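Local coordinates for protein 6-pyruvoyl tetrahydrobiopterin synthase (Plasmodium vivax, PDB 3LX3) that is a zinc-binding protein of the 6-pyruvoyl tetrahydropterin synthase family, built as a hexamer of subunits with the T-fold of antiparallel sheet and packed helices, at residues Leu29-Asn33 and Val78-Cys82; Phe37-Lys41 and Ser95-Asn99; His88-Tyr94 and Asp123-Ile129; Val159-Val164 and Thr175-Ile180. All blocks are in the same frame, centred on the assembly; numbering follows the deposited sequence.

Contact 1: Leu29-Asn33 and Val78-Cys82; sequences LFSFN and VRKVC
The sulfur of C82 faces a corner in the chain: its SG lies 3.5 Å from the backbone C of F30, the residue at the centre of an inverse gamma turn. The same SG also reaches along to the F32 ring, where it stands 4.1 Å from CD2. It meets that ring at the edge, 5.4 Å from the centroid and 79° off the normal, a Cys sulfur-aromatic contact near the ring plane. F32 is turned into this place by a first torsion that sets CG between its backbone N and carbonyl carbon (chi1 46°), while its CB packs 3.6 Å from O of C82. The backbone of S31 completes the seat of the cysteine, with its O 3.5 Å from CB of C82.

One helical turn earlier, V78 covers F30. Its CG1 sits over one face of the phenyl ring, 3.5 Å from CG of F30, and the two side chains cross at about a right angle. R79 adds an oblique contact through CG, 3.9 Å from CE1 of F30. The contact is thus largely buried, with R79 at the exposed edge. Y52 of strand 48-61 lies nearly parallel to the F32 ring, and I137 and I141 of helix 134-149 also touch F32. Phenylalanines from the corner and the strand after it here fill the layer between helix and sheet, the arrangement of the T-fold, in which helices 71-85 and 134-149 pack on the antiparallel sheet.

Contact 2: Phe37-Lys41 and Ser95-Asn99; sequences FIAFK and SDVLN
A39 and F40 pass V97 at the end of strand 20-40 without direct backbone pairing, the CA atoms of F40 and V97 being 6.0 Å apart. A water spans the gap instead, 2.8 Å from both O of A39, to which it donates, and OG of S95. That OG donates to the water and accepts from N of V97 at 3.2 Å and 162°, which makes an ST turn.

The turn presents V97 to the strand. With CG1 anti to the carbonyl carbon (chi1 -63°), CG2 falls between the backbone N and that carbon and packs 3.7 Å from CB of A39. The other methyl, CG1, is crossed obliquely by the bent K41 chain, whose CD comes within 3.6 Å of it. L98 rests its CD2 on CB of A39 at 3.9 Å and slides past the F37 ring in the opposite direction. NZ of K41 stays 5.2 Å from OD2 of D96 and makes a long, weak ion pair with E112.

F37, just after the zinc ligand H36, also stacks on Y117. The side chains of F37 and F40 come to about 7 Å from the bound zinc ion and 2-amino-1,5-dihydropteridine-4,6-dione, respectively, which places the contact at the edge of the site that holds both.

Contact 3: His88-Tyr94 and Asp123-Ile129; sequences HFILPMY and DCVQIPI
The carbonyl oxygen of I127 is gripped by two backbone amides, N of M93 at 3.1 Å from across the contact and N of I129 at 2.8 Å within its own segment. They reach it from opposite faces of the carbonyl plane, and the second bond closes an inverse gamma turn centred on P128. After that turn, O of I129 takes N of Y94 from above its plane, which carries the pairing beyond the strands.

Upstream the two strands run parallel, with a regular ladder that begins at N of F89 and O of D123 (2.8 Å). Their axes approach to 4.7 Å at 30°. On one face L91 lies alongside Q126, CD2 to CG 3.8 Å, and SG of C124 meets the F89 ring obliquely. On the other, CG2 of I90 packs 4.0 Å from CG1 of I127. At the end of the ladder CB of P128 touches CE2 of Y94 at 3.6 Å. The H88 ring has V125 CG1 over one face, though V125 has two conformers and this approach is doubtful; ND1 of H88 is hydrogen-bonded to O of L85.

D123 turns its carboxylate to a neighbouring subunit, forming a salt bridge with R44 and hydrogen bonds with Y117 and L47 of that subunit. The pair of strands is covered by strand 106-111 on the F89 and L91 face, while I127 and I129 pack on helix 134-149.

Contact 4: Val159-Val164 and Thr175-Ile180; sequences VNYMEV and TVHRNI
Y161 reaches across to the C-terminal strand with one side of its ring and its hydroxyl. From CB the side chain runs on with CG anti to the backbone N (chi1 -179°), which brings the ring to H177 and N179. CD1 then meets OD1 of N179 at 3.5 Å, at the ring edge and in its plane. Further out, CE1 lies 3.6 Å from CG of H177; the two rings are oblique, with planes 31° apart. At the tip, OH is 3.4 Å from CB of H177 and donates to OE1 of E163 at 2.7 Å, using the anti lone pair of that carboxylate.

E163 passes over T175 at a slant, its CG 3.4 Å from CG2 of the threonine, and its OE2 forms a salt bridge with R57 of strand 48-61. R59 supplies a cation-pi partner to the Y161 ring.

Beneath these side chains the strands pair antiparallel, M162 with R178 and V164 with V176 each joined by two hydrogen bonds. The last bond, from N of I180 to O of N160, is straight at the hydrogen (165°), but the donor stands well out of the carbonyl plane. On the opposite face M162 and I180 meet through CG and CD1, 3.9 Å apart, and helices 134-149 and 151-156 cover this side.

The hairpin is thus two-sided, apolar against the helices and polar on the tyrosine face. There R57, from outside the hairpin, and the tyrosine hydroxyl share the E163 carboxylate, which probably favours its charged form and fixes the rotation of both E163 and Y161.

Overall arrangement
Contact 1 is the buried one, mainly apolar packing between helix and sheet, part of it against backbone, whereas contacts 2, 3 and 4 are only partly buried. Contacts 1 and 2 both draw on strand 20-40, their centres about 25 Å apart, and contacts 1 and 4 reach the same antiparallel sheet. Contacts 3 and 4 hold strands together by backbone hydrogen bonds, parallel in one and antiparallel in the other, on opposite sides of the chain's centre. Contact 2 has no direct hydrogen bond between its segments. F37 packs on F89 and L98 on P92, linking contacts 2 and 3, while F32 touches I90 between contacts 1 and 3. Contacts 2 and 4 both meet the same neighbouring subunit.

Contact 1: Leu29-Asn33 and Val78-Cys82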
# COMPACT_ATOMS: atom_id res chain seq x y z
N LEU A 29 6.25 -2.40 11.20
CA LEU A 29 6.97 -2.84 12.41
C LEU A 29 6.76 -2.03 13.69
O LEU A 29 6.99 -2.54 14.77
CB LEU A 29 8.46 -2.75 12.19
CG LEU A 29 9.32 -3.99 12.01
CD1 LEU A 29 10.71 -3.51 11.54
CD2 LEU A 29 9.42 -4.78 13.31
N PHE A 30 6.44 -0.75 13.55
CA PHE A 30 6.28 0.19 14.67
C PHE A 30 4.81 0.03 15.06
O PHE A 30 3.96 0.94 14.91
CB PHE A 30 6.52 1.65 14.27
CG PHE A 30 7.84 1.90 13.64
CD1 PHE A 30 8.86 0.95 13.69
CD2 PHE A 30 8.06 3.10 12.99
CE1 PHE A 30 10.07 1.20 13.10
CE2 PHE A 30 9.28 3.35 12.39
CZ PHE A 30 10.27 2.39 12.45
N SER A 31 4.54 -1.16 15.56
CA SER A 31 3.18 -1.60 15.85
C SER A 31 3.05 -2.07 17.28
O SER A 31 4.01 -2.60 17.88
CB SER A 31 2.77 -2.75 14.93
OG SER A 31 3.65 -3.87 15.06
N PHE A 32 1.86 -1.90 17.83
CA PHE A 32 1.51 -2.51 19.11
C PHE A 32 0.11 -3.07 18.97
O PHE A 32 -0.84 -2.34 18.70
CB PHE A 32 1.67 -1.60 20.35
CG PHE A 32 1.12 -0.19 20.23
CD1 PHE A 32 -0.07 0.16 20.88
CD2 PHE A 32 1.82 0.81 19.56
CE1 PHE A 32 -0.51 1.49 20.85
CE2 PHE A 32 1.32 2.08 19.48
CZ PHE A 32 0.17 2.42 20.13
N ASN A 33 0.01 -4.39 19.09
CA ASN A 33 -1.23 -5.07 18.91
C ASN A 33 -1.86 -5.29 20.27
O ASN A 33 -1.35 -6.05 21.10
CB ASN A 33 -0.93 -6.39 18.22
CG ASN A 33 -0.26 -6.21 16.83
OD1 ASN A 33 -0.17 -5.10 16.29
ND2 ASN A 33 0.27 -7.30 16.31
N VAL A 78 11.65 4.07 18.56
CA VAL A 78 10.22 3.82 18.27
C VAL A 78 9.86 2.34 18.52
O VAL A 78 8.85 2.04 19.15
CB VAL A 78 9.81 4.24 16.84
CG1 VAL A 78 8.35 3.82 16.53
CG2 VAL A 78 10.02 5.78 16.63
N ARG A 79 10.71 1.42 18.07
CA ARG A 79 10.44 -0.01 18.30
C ARG A 79 10.39 -0.30 19.80
O ARG A 79 9.54 -1.05 20.25
CB ARG A 79 11.48 -0.91 17.64
CG ARG A 79 11.45 -0.92 16.11
CD ARG A 79 12.51 -1.88 15.49
NE ARG A 79 13.64 -2.18 16.39
CZ ARG A 79 14.92 -1.80 16.23
NH1 ARG A 79 15.35 -1.05 15.18
NH2 ARG A 79 15.81 -2.18 17.15
N LYS A 80 11.31 0.27 20.57
CA LYS A 80 11.35 0.06 22.02
C LYS A 80 10.03 0.48 22.70
O LYS A 80 9.45 -0.27 23.51
CB LYS A 80 12.53 0.82 22.63
CG LYS A 80 12.65 0.61 24.13
CD LYS A 80 13.89 1.30 24.70
CE LYS A 80 14.07 0.89 26.17
NZ LYS A 80 15.00 1.78 26.90
N VAL A 81 9.56 1.68 22.37
CA VAL A 81 8.30 2.21 22.96
C VAL A 81 7.14 1.34 22.53
O VAL A 81 6.34 0.92 23.36
CB VAL A 81 8.06 3.68 22.58
CG1 VAL A 81 6.68 4.17 23.04
CG2 VAL A 81 9.15 4.52 23.20
N CYS A 82 7.07 1.03 21.25
CA CYS A 82 6.01 0.11 20.77
C CYS A 82 6.00 -1.23 21.48
O CYS A 82 4.94 -1.74 21.84
CB CYS A 82 6.11 -0.14 19.26
SG CYS A 82 5.68 1.22 18.20

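Contact 2: Phe37-Lys41 and Ser95-Asn99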
# COMPACT_ATOMS: atom_id res chain seq x y z
N PHE A 37 -10.86 -0.55 25.27
CA PHE A 37 -12.20 -0.03 24.96
C PHE A 37 -12.25 1.42 25.43
O PHE A 37 -11.75 1.78 26.51
CB PHE A 37 -13.35 -0.91 25.55
CG PHE A 37 -13.39 -1.00 27.06
CD1 PHE A 37 -14.09 -0.08 27.83
CD2 PHE A 37 -12.80 -2.08 27.69
CE1 PHE A 37 -14.18 -0.22 29.20
CE2 PHE A 37 -12.86 -2.21 29.05
CZ PHE A 37 -13.54 -1.27 29.80
N ILE A 38 -12.93 2.24 24.64
CA ILE A 38 -13.21 3.64 24.98
C ILE A 38 -14.34 3.71 26.00
O ILE A 38 -15.36 3.03 25.85
CB ILE A 38 -13.69 4.43 23.72
CG1 ILE A 38 -12.58 4.50 22.67
CG2 ILE A 38 -14.22 5.84 24.12
CD1 ILE A 38 -11.33 5.21 23.08
N ALA A 39 -14.16 4.52 27.04
CA ALA A 39 -15.23 4.88 27.95
C ALA A 39 -15.09 6.34 28.30
O ALA A 39 -14.01 6.80 28.64
CB ALA A 39 -15.15 4.03 29.26
N PHE A 40 -16.20 7.06 28.23
CA PHE A 40 -16.29 8.45 28.71
C PHE A 40 -17.70 8.68 29.24
O PHE A 40 -18.48 7.76 29.29
CB PHE A 40 -15.86 9.49 27.63
CG PHE A 40 -16.57 9.40 26.31
CD1 PHE A 40 -17.82 10.01 26.10
CD2 PHE A 40 -15.92 8.84 25.21
CE1 PHE A 40 -18.44 9.99 24.85
CE2 PHE A 40 -16.54 8.83 23.96
CZ PHE A 40 -17.81 9.39 23.80
N LYS A 41 -18.03 9.88 29.69
CA LYS A 41 -19.33 10.10 30.34
C LYS A 41 -20.44 9.82 29.37
O LYS A 41 -20.50 10.41 28.29
CB LYS A 41 -19.43 11.55 30.86
CG LYS A 41 -18.59 11.83 32.09
CD LYS A 41 -19.17 11.11 33.31
CE LYS A 41 -18.37 11.39 34.59
NZ LYS A 41 -18.90 10.48 35.67
N SER A 95 -8.90 7.35 34.16
CA SER A 95 -10.27 7.47 33.70
C SER A 95 -11.19 7.86 34.82
O SER A 95 -11.16 7.25 35.91
CB SER A 95 -10.76 6.13 33.16
OG SER A 95 -12.12 6.25 32.74
N ASP A 96 -12.08 8.81 34.53
CA ASP A 96 -13.04 9.26 35.51
C ASP A 96 -14.34 8.48 35.44
O ASP A 96 -15.25 8.75 36.24
CB ASP A 96 -13.31 10.76 35.34
CG ASP A 96 -13.84 11.15 33.96
OD1 ASP A 96 -13.68 10.40 32.96
OD2 ASP A 96 -14.40 12.26 33.86
N VAL A 97 -14.43 7.50 34.55
CA VAL A 97 -15.65 6.70 34.41
C VAL A 97 -15.42 5.21 34.60
O VAL A 97 -16.31 4.40 34.35
CB VAL A 97 -16.34 6.94 33.05
CG1 VAL A 97 -16.81 8.37 32.91
CG2 VAL A 97 -15.43 6.57 31.88
N LEU A 98 -14.20 4.82 34.98
CA LEU A 98 -13.89 3.43 35.27
C LEU A 98 -13.44 3.33 36.70
O LEU A 98 -12.69 4.20 37.19
CB LEU A 98 -12.77 2.88 34.39
CG LEU A 98 -13.01 2.96 32.89
CD1 LEU A 98 -11.73 2.51 32.15
CD2 LEU A 98 -14.21 2.15 32.50
N ASN A 99 -13.90 2.28 37.39
CA ASN A 99 -13.45 1.91 38.74
C ASN A 99 -12.47 0.78 38.60
O ASN A 99 -12.82 -0.30 38.16
CB ASN A 99 -14.66 1.51 39.58
CG ASN A 99 -14.33 1.17 40.99
OD1 ASN A 99 -13.39 0.45 41.26
ND2 ASN A 99 -15.16 1.64 41.92
O HOH W 1 -11.76 5.98 30.01

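Contact 3: His88-Tyr94 and Asp123-Ile129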
# COMPACT_ATOMS: atom_id res chain seq x y z
N HIS A 88 -0.80 -6.37 24.96
CA HIS A 88 -1.50 -6.14 26.22
C HIS A 88 -2.82 -5.45 26.02
O HIS A 88 -3.14 -4.90 24.95
CB HIS A 88 -0.69 -5.16 27.11
CG HIS A 88 0.62 -5.67 27.53
ND1 HIS A 88 1.77 -5.39 26.83
CD2 HIS A 88 0.99 -6.43 28.58
CE1 HIS A 88 2.80 -5.96 27.44
NE2 HIS A 88 2.36 -6.60 28.51
N PHE A 89 -3.61 -5.44 27.10
CA PHE A 89 -4.73 -4.55 27.25
C PHE A 89 -4.25 -3.18 27.71
O PHE A 89 -3.52 -3.10 28.73
CB PHE A 89 -5.78 -5.11 28.23
CG PHE A 89 -6.92 -4.18 28.52
CD1 PHE A 89 -7.99 -4.09 27.68
CD2 PHE A 89 -6.93 -3.39 29.68
CE1 PHE A 89 -9.01 -3.26 27.94
CE2 PHE A 89 -7.96 -2.55 29.95
CZ PHE A 89 -9.00 -2.46 29.09
N ILE A 90 -4.65 -2.11 27.03
CA ILE A 90 -4.29 -0.76 27.41
C ILE A 90 -5.23 -0.24 28.47
O ILE A 90 -6.43 -0.05 28.22
CB ILE A 90 -4.29 0.18 26.20
CG1 ILE A 90 -3.21 -0.28 25.20
CG2 ILE A 90 -4.05 1.62 26.66
CD1 ILE A 90 -3.34 0.45 23.85
N LEU A 91 -4.70 -0.02 29.68
CA LEU A 91 -5.52 0.35 30.84
C LEU A 91 -5.30 1.83 31.14
O LEU A 91 -4.22 2.21 31.58
CB LEU A 91 -5.17 -0.51 32.05
CG LEU A 91 -5.99 -0.35 33.31
CD1 LEU A 91 -7.42 -0.53 33.08
CD2 LEU A 91 -5.45 -1.37 34.37
N PRO A 92 -6.33 2.66 30.89
CA PRO A 92 -6.18 4.09 31.16
C PRO A 92 -6.38 4.37 32.61
O PRO A 92 -7.54 4.49 33.05
CB PRO A 92 -7.30 4.70 30.29
CG PRO A 92 -8.28 3.71 30.16
CD PRO A 92 -7.63 2.36 30.27
N MET A 93 -5.28 4.60 33.29
CA MET A 93 -5.26 4.64 34.76
C MET A 93 -5.89 5.93 35.35
O MET A 93 -6.27 5.93 36.55
CB MET A 93 -3.84 4.29 35.24
CG MET A 93 -2.86 5.38 35.02
SD MET A 93 -1.02 5.05 34.97
CE MET A 93 -0.61 5.31 36.71
N TYR A 94 -6.13 6.97 34.55
CA TYR A 94 -6.76 8.18 35.01
C TYR A 94 -8.22 8.40 34.57
O TYR A 94 -8.74 9.49 34.65
CB TYR A 94 -5.92 9.35 34.63
CG TYR A 94 -4.53 9.38 35.20
CD1 TYR A 94 -4.23 8.83 36.43
CD2 TYR A 94 -3.50 9.99 34.52
CE1 TYR A 94 -2.95 8.97 36.99
CE2 TYR A 94 -2.24 10.10 35.07
CZ TYR A 94 -1.96 9.57 36.28
OH TYR A 94 -0.72 9.67 36.88
N ASP A 123 -1.24 -8.83 32.00
CA ASP A 123 -1.79 -8.70 30.65
C ASP A 123 -2.09 -7.24 30.32
O ASP A 123 -2.46 -6.92 29.19
CB ASP A 123 -3.11 -9.48 30.50
CG ASP A 123 -2.92 -10.96 30.36
OD1 ASP A 123 -2.11 -11.59 31.12
OD2 ASP A 123 -3.63 -11.59 29.52
N CYS A 124 -1.97 -6.35 31.29
CA CYS A 124 -2.33 -4.96 31.13
C CYS A 124 -1.09 -4.06 31.16
O CYS A 124 -0.11 -4.37 31.88
CB CYS A 124 -3.25 -4.50 32.25
SG CYS A 124 -4.80 -5.44 32.40
N VAL A 125 -1.18 -2.96 30.41
CA VAL A 125 -0.21 -1.89 30.53
C VAL A 125 -0.96 -0.69 31.06
O VAL A 125 -1.92 -0.21 30.43
CB VAL A 125 0.57 -1.67 29.24
CG1 VAL A 125 1.53 -2.86 29.02
CG2 VAL A 125 -0.33 -1.45 28.02
N GLN A 126 -0.53 -0.24 32.24
CA GLN A 126 -1.15 0.90 32.90
C GLN A 126 -0.50 2.16 32.35
O GLN A 126 0.70 2.43 32.58
CB GLN A 126 -1.00 0.86 34.42
CG GLN A 126 -1.99 -0.04 35.11
CD GLN A 126 -2.10 0.31 36.56
OE1 GLN A 126 -1.13 0.15 37.30
NE2 GLN A 126 -3.26 0.82 36.97
N ILE A 127 -1.29 2.94 31.63
CA ILE A 127 -0.82 4.13 30.93
C ILE A 127 -1.48 5.38 31.54
O ILE A 127 -2.69 5.36 31.81
CB ILE A 127 -1.25 4.02 29.41
CG1 ILE A 127 -0.80 2.68 28.78
CG2 ILE A 127 -0.75 5.25 28.65
CD1 ILE A 127 0.72 2.53 28.88
N PRO A 128 -0.70 6.46 31.79
CA PRO A 128 -1.22 7.66 32.48
C PRO A 128 -2.04 8.56 31.56
O PRO A 128 -1.69 9.72 31.26
CB PRO A 128 0.06 8.32 32.99
CG PRO A 128 1.11 7.92 32.00
CD PRO A 128 0.77 6.48 31.67
N ILE A 129 -3.17 7.99 31.14
CA ILE A 129 -4.14 8.64 30.28
C ILE A 129 -5.54 8.46 30.86
O ILE A 129 -5.79 7.56 31.65
CB ILE A 129 -4.05 8.11 28.84
CG1 ILE A 129 -4.39 6.65 28.76
CG2 ILE A 129 -2.64 8.43 28.27
CD1 ILE A 129 -4.30 6.02 27.31

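Contact 4: Val159-Val164 and Thr175-Ile180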
# COMPACT_ATOMS: atom_id res chain seq x y z
N VAL A 159 17.53 19.22 16.51
CA VAL A 159 16.12 18.90 16.34
C VAL A 159 15.29 19.91 17.13
O VAL A 159 15.57 20.15 18.29
CB VAL A 159 15.81 17.47 16.78
CG1 VAL A 159 14.29 17.18 16.71
CG2 VAL A 159 16.54 16.49 15.86
N ASN A 160 14.30 20.52 16.47
CA ASN A 160 13.40 21.46 17.14
C ASN A 160 11.90 21.16 17.06
O ASN A 160 11.07 21.96 17.49
CB ASN A 160 13.67 22.89 16.72
CG ASN A 160 13.26 23.20 15.31
OD1 ASN A 160 12.75 22.38 14.59
ND2 ASN A 160 13.42 24.46 14.94
N TYR A 161 11.58 19.97 16.54
CA TYR A 161 10.19 19.59 16.35
C TYR A 161 10.09 18.08 16.32
O TYR A 161 10.86 17.42 15.61
CB TYR A 161 9.71 20.15 15.03
CG TYR A 161 8.27 19.85 14.68
CD1 TYR A 161 7.23 20.66 15.16
CD2 TYR A 161 7.95 18.81 13.84
CE1 TYR A 161 5.89 20.38 14.81
CE2 TYR A 161 6.61 18.53 13.49
CZ TYR A 161 5.62 19.33 13.97
OH TYR A 161 4.29 19.09 13.68
N MET A 162 9.15 17.54 17.11
CA MET A 162 8.90 16.10 17.21
C MET A 162 7.40 15.90 17.05
O MET A 162 6.62 16.65 17.63
CB MET A 162 9.34 15.56 18.58
CG MET A 162 10.86 15.60 18.76
SD MET A 162 11.65 14.26 17.90
CE MET A 162 11.19 12.92 18.96
N GLU A 163 7.04 14.91 16.24
CA GLU A 163 5.62 14.68 15.92
C GLU A 163 5.36 13.19 15.75
O GLU A 163 6.06 12.48 15.03
CB GLU A 163 5.28 15.41 14.62
CG GLU A 163 3.89 15.15 14.07
CD GLU A 163 3.77 15.61 12.61
OE1 GLU A 163 3.76 16.83 12.39
OE2 GLU A 163 3.62 14.74 11.75
N VAL A 164 4.35 12.70 16.46
CA VAL A 164 3.91 11.33 16.39
C VAL A 164 2.52 11.22 15.78
O VAL A 164 1.62 12.01 16.11
CB VAL A 164 3.90 10.70 17.83
CG1 VAL A 164 3.01 9.51 17.97
CG2 VAL A 164 5.36 10.41 18.28
N THR A 175 -2.46 12.80 15.13
CA THR A 175 -1.11 13.35 15.11
C THR A 175 -0.95 14.48 16.13
O THR A 175 -1.76 15.45 16.20
CB THR A 175 -0.78 13.90 13.72
OG1 THR A 175 -0.87 12.81 12.80
CG2 THR A 175 0.62 14.47 13.66
N VAL A 176 0.11 14.37 16.95
CA VAL A 176 0.43 15.33 17.99
C VAL A 176 1.91 15.71 17.87
O VAL A 176 2.72 14.93 17.38
CB VAL A 176 0.09 14.77 19.41
CG1 VAL A 176 -1.43 14.57 19.55
CG2 VAL A 176 0.86 13.50 19.68
N HIS A 177 2.25 16.92 18.33
CA HIS A 177 3.63 17.40 18.23
C HIS A 177 4.04 18.23 19.42
O HIS A 177 3.19 18.68 20.22
CB HIS A 177 3.83 18.24 16.95
CG HIS A 177 3.12 19.54 16.95
ND1 HIS A 177 1.93 19.75 16.28
CD2 HIS A 177 3.43 20.71 17.55
CE1 HIS A 177 1.55 21.00 16.47
NE2 HIS A 177 2.44 21.61 17.23
N ARG A 178 5.35 18.39 19.52
CA ARG A 178 5.98 19.27 20.47
C ARG A 178 7.11 20.01 19.78
O ARG A 178 7.94 19.45 19.08
CB ARG A 178 6.49 18.50 21.67
CG ARG A 178 6.81 19.39 22.87
CD ARG A 178 7.54 18.62 23.96
NE ARG A 178 6.75 17.53 24.52
CZ ARG A 178 7.22 16.65 25.41
NH1 ARG A 178 8.46 16.71 25.84
NH2 ARG A 178 6.42 15.70 25.85
N ASN A 179 7.16 21.31 20.04
CA ASN A 179 8.28 22.13 19.64
C ASN A 179 9.27 22.06 20.79
O ASN A 179 8.87 22.23 21.96
CB ASN A 179 7.82 23.57 19.44
CG ASN A 179 6.81 23.69 18.32
OD1 ASN A 179 7.14 23.51 17.15
ND2 ASN A 179 5.57 24.00 18.67
N ILE A 180 10.53 21.77 20.49
CA ILE A 180 11.52 21.57 21.53
C ILE A 180 12.75 22.45 21.27
O ILE A 180 12.82 23.09 20.20
CB ILE A 180 11.93 20.10 21.67
CG1 ILE A 180 12.55 19.55 20.37
CG2 ILE A 180 10.71 19.23 22.03
CD1 ILE A 180 13.22 18.19 20.52
OXT ILE A 180 13.64 22.54 22.14
O HOH W 2 9.68 23.95 16.07